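Local atomic coordinates of phospholyase (Arthrobacter aurescens, PDB entry 5G4I), a protein that is a pyridoxal-phosphate-dependent phospholyase of the class III aminotransferase family, probably eliminating phosphate from ethanolamine phosphate. Residues Ala77-Gln80 / Gln81-Val85; Arg95-Glu98 / Tyr99-Leu103. All blocks are in the same frame, centred on the assembly; numbering follows the deposited sequence.

Both contacts are local, helical and close to the second subunit, and they follow each other in the chain, with centres about 16 Å apart. Contact 1 closes helix 72-82 toward the periphery, about 29 Å from the chain centre; its outer side chains are partly or fully exposed, and its chemistry is that of a helix end, with a threonine hydroxyl and a glutamine amide on backbone carbonyls. Contact 2, about 23 Å from the chain centre, is a regular turn of helix 94-104 with more buried residues and with charged side chains, partly exposed, on its outer side. Both lean on helix 316-331, and Gln81 OE1 accepts a probable hydrogen bond from Arg95 NH1 at 2.8 Å.

Contact 1 of 2, residues Ala77-Gln80 / Gln81-Val85; sequences AIYQ and QLLTV
Leu83 CG lies over one face of the Tyr79 ring, 4.2 Å above the plane and displaced toward the rim, while Leu83 CD1 reaches in to 3.5 Å from Tyr79 CE2. The ring also meets Tyr79 of the second subunit, the two planes inclined by about 35°. With CG anti to the backbone N, chi1 (-177°) carries the phenol outward from the helix, where the Leu83 side chain reaches back to it. The Gln81 chain bends at chi2 (65°) and carries its amide on past the helix end, directing NE2 to Val85 O, 3.0 Å away and within the amide plane; OE1 is taken by Arg95. These residues form the C-terminal end of helix 72-82, at the dimer interface of this class III aminotransferase homologue. The last full turn carries the bonds Leu82 N to Ile78 O and Leu83 N to Tyr79 O. The hydroxyl of Thr84 donates to Gln80 O at 2.8 Å, a carbonyl that also receives a weak bond from Leu83 N. On the flank turned to helix 316-331 Ile78 and Leu82 run side by side, Ile78 CG2 3.7 Å from Leu82 CD1, beside Ala321 and Val317 of that helix and Leu82 of the second subunit.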
ATOM      1  N   ALA A  77     -11.440  14.789 -12.827  1.00 11.41           N
ATOM      2  CA  ALA A  77     -11.875  14.682 -11.441  1.00 12.74           C
ATOM      3  C   ALA A  77     -10.678  14.751 -10.473  1.00 12.30           C
ATOM      4  O   ALA A  77     -10.725  15.433  -9.399  1.00 11.82           O
ATOM      5  CB  ALA A  77     -12.656  13.379 -11.201  1.00 13.17           C
ATOM      6  N   ILE A  78      -9.607  14.037 -10.787  1.00 12.29           N
ATOM      7  CA  ILE A  78      -8.402  14.072  -9.977  1.00 11.67           C
ATOM      8  C   ILE A  78      -7.757  15.481  -9.888  1.00 11.97           C
ATOM      9  O   ILE A  78      -7.435  16.016  -8.819  1.00 12.63           O
ATOM     10  CB  ILE A  78      -7.368  13.011 -10.512  1.00 12.23           C
ATOM     11  CG1 ILE A  78      -7.878  11.579 -10.191  1.00 11.41           C
ATOM     12  CG2 ILE A  78      -5.972  13.265  -9.988  1.00 11.59           C
ATOM     13  CD1 ILE A  78      -7.078  10.430 -10.906  1.00 11.53           C
ATOM     14  N   TYR A  79      -7.592  16.108 -11.064  1.00 11.60           N
ATOM     15  CA  TYR A  79      -6.981  17.442 -11.130  1.00 11.42           C
ATOM     16  C   TYR A  79      -7.811  18.504 -10.374  1.00 11.94           C
ATOM     17  O   TYR A  79      -7.264  19.313  -9.566  1.00 12.02           O
ATOM     18  CB  TYR A  79      -6.843  17.862 -12.600  1.00 11.26           C
ATOM     19  CG  TYR A  79      -6.146  19.223 -12.781  1.00 12.36           C
ATOM     20  CD1 TYR A  79      -4.829  19.430 -12.404  1.00 11.68           C
ATOM     21  CD2 TYR A  79      -6.826  20.259 -13.367  1.00 13.60           C
ATOM     22  CE1 TYR A  79      -4.148  20.633 -12.630  1.00 14.60           C
ATOM     23  CE2 TYR A  79      -6.217  21.497 -13.517  1.00 15.86           C
ATOM     24  CZ  TYR A  79      -4.887  21.654 -13.155  1.00 14.96           C
ATOM     25  OH  TYR A  79      -4.193  22.892 -13.320  1.00 17.21           O
ATOM     26  N   GLN A  80      -9.153  18.516 -10.571  1.00 12.46           N
ATOM     27  CA  GLN A  80     -10.006  19.491  -9.848  1.00 13.37           C
ATOM     28  C   GLN A  80      -9.868  19.329  -8.341  1.00 12.94           C
ATOM     29  O   GLN A  80      -9.755  20.339  -7.603  1.00 12.48           O
ATOM     30  CB  GLN A  80     -11.473  19.450 -10.298  1.00 14.95           C
ATOM     31  CG  GLN A  80     -11.561  19.921 -11.756  1.00 18.54           C
ATOM     32  CD  GLN A  80     -12.810  19.618 -12.544  1.00 29.78           C
ATOM     33  OE1 GLN A  80     -13.841  19.550 -11.982  1.00 32.80           O
ATOM     34  NE2 GLN A  80     -12.706  19.585 -13.887  1.00 30.03           N
ATOM     35  N   GLN A  81      -9.809  18.081  -7.835  1.00 10.61           N
ATOM     36  CA  GLN A  81      -9.585  17.903  -6.394  1.00 11.62           C
ATOM     37  C   GLN A  81      -8.196  18.309  -5.961  1.00 11.81           C
ATOM     38  O   GLN A  81      -8.041  18.851  -4.845  1.00 11.99           O
ATOM     39  CB  GLN A  81      -9.958  16.504  -5.941  1.00 11.72           C
ATOM     40  CG  GLN A  81     -10.045  16.323  -4.429  1.00 12.58           C
ATOM     41  CD  GLN A  81     -11.169  17.143  -3.752  1.00 13.32           C
ATOM     42  OE1 GLN A  81     -12.351  17.134  -4.221  1.00 15.71           O
ATOM     43  NE2 GLN A  81     -10.848  17.787  -2.647  1.00 12.89           N
ATOM     44  N   LEU A  82      -7.181  18.089  -6.799  1.00 10.57           N
ATOM     45  CA  LEU A  82      -5.845  18.516  -6.470  1.00 11.44           C
ATOM     46  C   LEU A  82      -5.679  20.076  -6.355  1.00 12.27           C
ATOM     47  O   LEU A  82      -4.732  20.520  -5.729  1.00 13.28           O
ATOM     48  CB  LEU A  82      -4.807  18.002  -7.494  1.00 10.72           C
ATOM     49  CG  LEU A  82      -4.477  16.499  -7.340  1.00 11.36           C
ATOM     50  CD1 LEU A  82      -3.805  15.931  -8.627  1.00 12.10           C
ATOM     51  CD2 LEU A  82      -3.511  16.235  -6.156  1.00 11.76           C
ATOM     52  N   LEU A  83      -6.586  20.791  -7.027  1.00 11.53           N
ATOM     53  CA  LEU A  83      -6.641  22.323  -6.881  1.00 12.80           C
ATOM     54  C   LEU A  83      -7.419  22.727  -5.687  1.00 14.44           C
ATOM     55  O   LEU A  83      -7.515  23.943  -5.405  1.00 15.26           O
ATOM     56  CB  LEU A  83      -7.209  22.953  -8.153  1.00 13.53           C
ATOM     57  CG  LEU A  83      -6.355  22.803  -9.375  1.00 14.60           C
ATOM     58  CD1 LEU A  83      -7.046  23.389 -10.631  1.00 17.11           C
ATOM     59  CD2 LEU A  83      -4.970  23.393  -9.227  1.00 16.60           C
ATOM     60  N   THR A  84      -7.991  21.803  -4.933  1.00 12.49           N
ATOM     61  CA  THR A  84      -8.910  22.091  -3.809  1.00 14.12           C
ATOM     62  C   THR A  84      -8.287  21.748  -2.470  1.00 16.55           C
ATOM     63  O   THR A  84      -7.823  22.645  -1.719  1.00 16.04           O
ATOM     64  CB  THR A  84     -10.262  21.375  -4.062  1.00 14.63           C
ATOM     65  OG1 THR A  84     -10.801  21.742  -5.362  1.00 15.76           O
ATOM     66  CG2 THR A  84     -11.305  21.728  -3.004  1.00 16.86           C
ATOM     67  N   VAL A  85      -8.200  20.444  -2.114  1.00 16.16           N
ATOM     68  CA  VAL A  85      -7.510  20.007  -0.855  1.00 14.99           C
ATOM     69  C   VAL A  85      -7.274  18.482  -0.914  1.00 13.55           C
ATOM     70  O   VAL A  85      -8.020  17.800  -1.637  1.00 13.31           O
ATOM     71  CB  VAL A  85      -8.345  20.388   0.408  1.00 16.60           C
ATOM     72  CG1 VAL A  85      -9.617  19.589   0.569  1.00 16.54           C
ATOM     73  CG2 VAL A  85      -7.501  20.371   1.678  1.00 17.88           C
TER

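Contact 2 of 2, residues Arg95-Glu98 / Tyr99-Leu103; sequences RVVE and YAEAL
From Arg95 O to Tyr99 N through Glu98 O to Ala102 N, four successive i to i+4 hydrogen bonds of 2.9 to 3.0 Å join the two segments as continuous alpha-helix. This is the body of helix 94-104, which in this class III aminotransferase homologue packs between strand 113-117 of the mixed sheet, helix 316-331 and the second subunit. Across the join the side chains of Val97 and Glu101 meet one turn apart: Val97 CG1 lies 3.9 Å from Glu101 OE2, and Glu101 CG rests 3.3 Å from Val97 O. CG of Glu101 stands anti to the carbonyl carbon (chi1 -69°), which sends the otherwise extended chain back over the preceding turn. Its OE1 forms a salt bridge with Arg22 of the second subunit, which also packs on Val97 and Glu98. An alanine at Glu101 is likely to deprive that arginine of this carboxylate and Val97 CG1 of the carboxylate carbon and oxygen beside it. Ala100 CB sits 3.4 Å from Val96 O; the residue packs on Leu114 of strand 113-117 and on Thr26 of the second subunit. The Tyr99 ring runs into the fold, reaching Leu116, Leu323 and Met283, with its side chain about 13 Å from the bound pyridoxal phosphate. The Glu98 carboxylate has a partner for each oxygen: OE2 takes Ser94 OG, and OE1 takes Arg95. The arginine chain is curled by three like-signed torsions close to -50°, NH1 being engaged by Gln81 OE1. Arg95 NE reaches Glu98 OE1 at 3.1 Å in a salt bridge, with the oxygen at the edge of the guanidinium and nearly in its plane, and the nitrogen on the syn side, 30° out of the carboxylate plane.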
ATOM      1  N   ARG A  95     -15.765  14.024   0.217  1.00 13.00           N
ATOM      2  CA  ARG A  95     -15.483  13.138  -0.935  1.00 14.91           C
ATOM      3  C   ARG A  95     -15.356  11.662  -0.548  1.00 12.65           C
ATOM      4  O   ARG A  95     -15.906  10.782  -1.285  1.00 12.31           O
ATOM      5  CB  ARG A  95     -14.211  13.549  -1.751  1.00 16.06           C
ATOM      6  CG  ARG A  95     -14.134  15.005  -2.213  1.00 19.61           C
ATOM      7  CD  ARG A  95     -15.313  15.564  -3.000  1.00 21.15           C
ATOM      8  NE  ARG A  95     -15.737  14.763  -4.121  1.00 22.02           N
ATOM      9  CZ  ARG A  95     -15.220  14.789  -5.357  1.00 23.44           C
ATOM     10  NH1 ARG A  95     -14.113  15.467  -5.612  1.00 25.41           N
ATOM     11  NH2 ARG A  95     -15.734  14.048  -6.356  1.00 27.05           N
ATOM     12  N   VAL A  96     -14.662  11.358   0.557  1.00 12.32           N
ATOM     13  CA  VAL A  96     -14.545   9.956   0.983  1.00 12.36           C
ATOM     14  C   VAL A  96     -15.907   9.328   1.345  1.00 12.30           C
ATOM     15  O   VAL A  96     -16.140   8.142   1.089  1.00 12.45           O
ATOM     16  CB  VAL A  96     -13.506   9.741   2.123  1.00 12.32           C
ATOM     17  CG1 VAL A  96     -13.895  10.472   3.401  1.00 13.55           C
ATOM     18  CG2 VAL A  96     -13.232   8.240   2.341  1.00 13.04           C
ATOM     19  N   VAL A  97     -16.770  10.169   1.935  1.00 12.17           N
ATOM     20  CA  VAL A  97     -18.105   9.654   2.300  1.00 13.13           C
ATOM     21  C   VAL A  97     -18.940   9.379   1.057  1.00 12.82           C
ATOM     22  O   VAL A  97     -19.639   8.353   0.954  1.00 12.44           O
ATOM     23  CB  VAL A  97     -18.793  10.644   3.285  1.00 13.43           C
ATOM     24  CG1 VAL A  97     -20.207  10.140   3.671  1.00 14.48           C
ATOM     25  CG2 VAL A  97     -17.965  10.707   4.537  1.00 16.05           C
ATOM     26  N   GLU A  98     -18.921  10.311   0.101  1.00 12.37           N
ATOM     27  CA  GLU A  98     -19.602  10.148  -1.159  1.00 13.09           C
ATOM     28  C   GLU A  98     -19.129   8.857  -1.888  1.00 11.41           C
ATOM     29  O   GLU A  98     -19.919   8.055  -2.406  1.00 11.87           O
ATOM     30  CB  GLU A  98     -19.384  11.321  -2.101  1.00 14.93           C
ATOM     31  CG  GLU A  98     -20.019  12.601  -1.617  1.00 20.69           C
ATOM     32  CD  GLU A  98     -19.398  13.878  -2.243  1.00 29.99           C
ATOM     33  OE1 GLU A  98     -18.571  13.809  -3.243  1.00 23.73           O
ATOM     34  OE2 GLU A  98     -19.790  14.974  -1.687  1.00 32.90           O
ATOM     35  N   TYR A  99     -17.806   8.668  -1.926  1.00 10.86           N
ATOM     36  CA  TYR A  99     -17.282   7.443  -2.556  1.00 10.91           C
ATOM     37  C   TYR A  99     -17.678   6.159  -1.780  1.00 10.08           C
ATOM     38  O   TYR A  99     -18.080   5.200  -2.456  1.00 10.96           O
ATOM     39  CB  TYR A  99     -15.724   7.512  -2.705  1.00 11.23           C
ATOM     40  CG  TYR A  99     -15.144   6.316  -3.417  1.00 11.17           C
ATOM     41  CD1 TYR A  99     -15.688   5.784  -4.590  1.00 10.91           C
ATOM     42  CD2 TYR A  99     -14.053   5.681  -2.894  1.00 15.16           C
ATOM     43  CE1 TYR A  99     -15.188   4.633  -5.209  1.00 11.53           C
ATOM     44  CE2 TYR A  99     -13.441   4.579  -3.569  1.00 15.43           C
ATOM     45  CZ  TYR A  99     -14.042   4.067  -4.713  1.00 15.43           C
ATOM     46  OH  TYR A  99     -13.515   2.931  -5.369  1.00 19.49           O
ATOM     47  N   ALA A 100     -17.576   6.158  -0.451  1.00 10.17           N
ATOM     48  CA  ALA A 100     -17.974   5.010   0.328  1.00 11.04           C
ATOM     49  C   ALA A 100     -19.456   4.668   0.091  1.00 11.41           C
ATOM     50  O   ALA A 100     -19.811   3.506  -0.071  1.00 11.15           O
ATOM     51  CB  ALA A 100     -17.722   5.248   1.837  1.00 12.07           C
ATOM     52  N   GLU A 101     -20.338   5.676   0.079  1.00 11.59           N
ATOM     53  CA  GLU A 101     -21.739   5.452  -0.246  1.00 11.49           C
ATOM     54  C   GLU A 101     -21.936   4.829  -1.657  1.00 11.66           C
ATOM     55  O   GLU A 101     -22.734   3.837  -1.835  1.00 12.50           O
ATOM     56  CB  GLU A 101     -22.573   6.751  -0.075  1.00 11.86           C
ATOM     57  CG  GLU A 101     -22.697   7.139   1.402  1.00 12.89           C
ATOM     58  CD  GLU A 101     -23.313   8.526   1.581  1.00 16.17           C
ATOM     59  OE1 GLU A 101     -23.180   9.422   0.710  1.00 19.86           O
ATOM     60  OE2 GLU A 101     -23.730   8.816   2.724  1.00 18.35           O
ATOM     61  N   ALA A 102     -21.223   5.324  -2.645  1.00 10.26           N
ATOM     62  CA  ALA A 102     -21.345   4.833  -4.008  1.00 11.45           C
ATOM     63  C   ALA A 102     -20.835   3.375  -4.126  1.00 10.78           C
ATOM     64  O   ALA A 102     -21.496   2.506  -4.777  1.00 11.07           O
ATOM     65  CB  ALA A 102     -20.613   5.696  -5.031  1.00 11.29           C
ATOM     66  N   LEU A 103     -19.686   3.072  -3.501  1.00 10.30           N
ATOM     67  CA  LEU A 103     -19.164   1.718  -3.572  1.00 10.55           C
ATOM     68  C   LEU A 103     -20.055   0.720  -2.796  1.00 10.05           C
ATOM     69  O   LEU A 103     -20.338  -0.395  -3.307  1.00 10.65           O
ATOM     70  CB  LEU A 103     -17.688   1.720  -3.097  1.00 12.25           C
ATOM     71  CG  LEU A 103     -16.995   0.351  -3.086  1.00 13.48           C
ATOM     72  CD1 LEU A 103     -16.867  -0.201  -4.501  1.00 13.44           C
ATOM     73  CD2 LEU A 103     -15.576   0.617  -2.485  1.00 13.98           C
TER